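Local coordinates for activator of Hsp90 ATPase homologue 1/2-like C-terminal domain-containing protein (Staphylococcus saprophyticus subsp. saprophyticus, PDB 3Q6A) that is of unknown function but belongs to the AHA1 family, whose namesake activates the Hsp90 ATPase, an activity not established for this protein, at residues V16-A19 with F20-E24. Numbering follows the deposited sequence.
Sequences VFEA and FVDPE
The carbonyl oxygen Phe17 O takes two backbone N-H groups from the last turn of helix 13-21. Phe20 N lies 3.1 Å from Phe17 O and sits above the carbonyl plane, with an N-H...O angle of 141°. Val21 N is straighter toward Phe17 O but weak at 3.3 Å. Phe17 O thus has an i+3 and a weak i+4 partner. One more bond follows, Asp22 N to Glu18 O at 3.0 Å, and Asp22 then leaves the helical path. Asp22 OD1 accepts from Glu24 N at 2.8 Å, an Asx turn spanning Pro23.

On one side of the helix, Val21 CG1 lies over a face of the Phe17 ring, 4.2 Å from its centroid, in a CH-pi contact. Phe17 has CG anti to its own N (chi1 175°), which places the ring beside this valine one turn on. Glu18 bends at chi2, and its OE2 comes to the edge of the same ring, in plane. That OE2 also forms a salt bridge with Arg37. At the Phe20 ring edge, Phe20 CD1 lies 3.4 Å from Val16 O, near the ring plane. The Phe20 ring packs among Phe29, helix 102-125 and, through Phe81, Ile79 and Ile68, the antiparallel sheet, consistent with the helix-grip fold of Bet v 1-like proteins.

Glu18 OE1 and Asp22 OD2 are 4.3 Å apart and would repel if both are charged. The salt bridge to Arg37 probably eases this on the glutamate side, while the Glu24 N bond ties Asp22 OD1 to the chain just after the helix.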
loop_
_atom_site.group_PDB
_atom_site.type_symbol
_atom_site.label_atom_id
_atom_site.label_comp_id
_atom_site.label_asym_id
_atom_site.label_seq_id
_atom_site.Cartn_x
_atom_site.Cartn_y
_atom_site.Cartn_z
ATOM N N VAL D 16 -11.896 13.839 -1.556
ATOM C CA VAL D 16 -11.282 12.774 -0.767
ATOM C C VAL D 16 -12.068 12.613 0.540
ATOM O O VAL D 16 -12.358 11.499 0.966
ATOM C CB VAL D 16 -9.807 13.092 -0.439
ATOM C CG1 VAL D 16 -9.205 11.958 0.398
ATOM C CG2 VAL D 16 -9.004 13.270 -1.740
ATOM N N PHE D 17 -12.416 13.735 1.168
ATOM C CA PHE D 17 -13.179 13.719 2.416
ATOM C C PHE D 17 -14.482 12.968 2.183
ATOM O O PHE D 17 -14.849 12.082 2.957
ATOM C CB PHE D 17 -13.476 15.155 2.873
ATOM C CG PHE D 17 -14.371 15.243 4.094
ATOM C CD1 PHE D 17 -13.838 15.140 5.380
ATOM C CD2 PHE D 17 -15.743 15.421 3.948
ATOM C CE1 PHE D 17 -14.670 15.215 6.509
ATOM C CE2 PHE D 17 -16.581 15.494 5.064
ATOM C CZ PHE D 17 -16.041 15.392 6.344
ATOM N N GLU D 18 -15.170 13.311 1.096
ATOM C CA GLU D 18 -16.432 12.677 0.756
ATOM C C GLU D 18 -16.305 11.175 0.544
ATOM O O GLU D 18 -17.243 10.427 0.816
ATOM C CB GLU D 18 -17.035 13.305 -0.501
ATOM C CG GLU D 18 -17.642 14.693 -0.300
ATOM C CD GLU D 18 -18.810 14.709 0.691
ATOM O OE1 GLU D 18 -19.776 13.938 0.503
ATOM O OE2 GLU D 18 -18.755 15.498 1.652
ATOM N N ALA D 19 -15.152 10.738 0.037
ATOM C CA ALA D 19 -14.920 9.324 -0.212
ATOM C C ALA D 19 -15.082 8.492 1.059
ATOM O O ALA D 19 -15.539 7.344 0.992
ATOM C CB ALA D 19 -13.512 9.115 -0.811
ATOM N N PHE D 20 -14.722 9.064 2.202
ATOM C CA PHE D 20 -14.841 8.351 3.478
ATOM C C PHE D 20 -16.246 8.435 4.086
ATOM O O PHE D 20 -16.860 7.410 4.384
ATOM C CB PHE D 20 -13.856 8.898 4.530
ATOM C CG PHE D 20 -12.396 8.536 4.293
ATOM C CD1 PHE D 20 -11.582 9.310 3.455
ATOM C CD2 PHE D 20 -11.826 7.444 4.954
ATOM C CE1 PHE D 20 -10.219 9.001 3.283
ATOM C CE2 PHE D 20 -10.467 7.122 4.797
ATOM C CZ PHE D 20 -9.659 7.905 3.957
ATOM N N VAL D 21 -16.752 9.658 4.265
ATOM C CA VAL D 21 -18.058 9.854 4.900
ATOM C C VAL D 21 -19.307 9.455 4.117
ATOM O O VAL D 21 -20.350 9.186 4.717
ATOM C CB VAL D 21 -18.247 11.328 5.372
ATOM C CG1 VAL D 21 -17.076 11.763 6.249
ATOM C CG2 VAL D 21 -18.395 12.257 4.171
ATOM N N ASP D 22 -19.222 9.419 2.793
ATOM C CA ASP D 22 -20.379 9.062 1.978
ATOM C C ASP D 22 -20.587 7.553 1.910
ATOM O O ASP D 22 -19.804 6.836 1.288
ATOM C CB ASP D 22 -20.220 9.613 0.567
ATOM C CG ASP D 22 -21.488 9.483 -0.257
ATOM O OD1 ASP D 22 -22.152 8.423 -0.193
ATOM O OD2 ASP D 22 -21.811 10.443 -0.981
ATOM N N PRO D 23 -21.665 7.050 2.533
ATOM C CA PRO D 23 -21.971 5.617 2.542
ATOM C C PRO D 23 -21.852 4.936 1.183
ATOM O O PRO D 23 -21.563 3.744 1.106
ATOM C CB PRO D 23 -23.402 5.579 3.074
ATOM C CG PRO D 23 -23.422 6.740 4.014
ATOM C CD PRO D 23 -22.745 7.810 3.189
ATOM N N GLU D 24 -22.069 5.690 0.112
ATOM C CA GLU D 24 -21.994 5.127 -1.235
ATOM C C GLU D 24 -20.577 5.093 -1.802
ATOM O O GLU D 24 -20.314 4.368 -2.758
ATOM C CB GLU D 24 -22.869 5.933 -2.205
ATOM C CG GLU D 24 -24.225 6.359 -1.656
ATOM C CD GLU D 24 -25.121 6.965 -2.725
ATOM O OE1 GLU D 24 -24.667 7.884 -3.442
ATOM O OE2 GLU D 24 -26.282 6.521 -2.850
#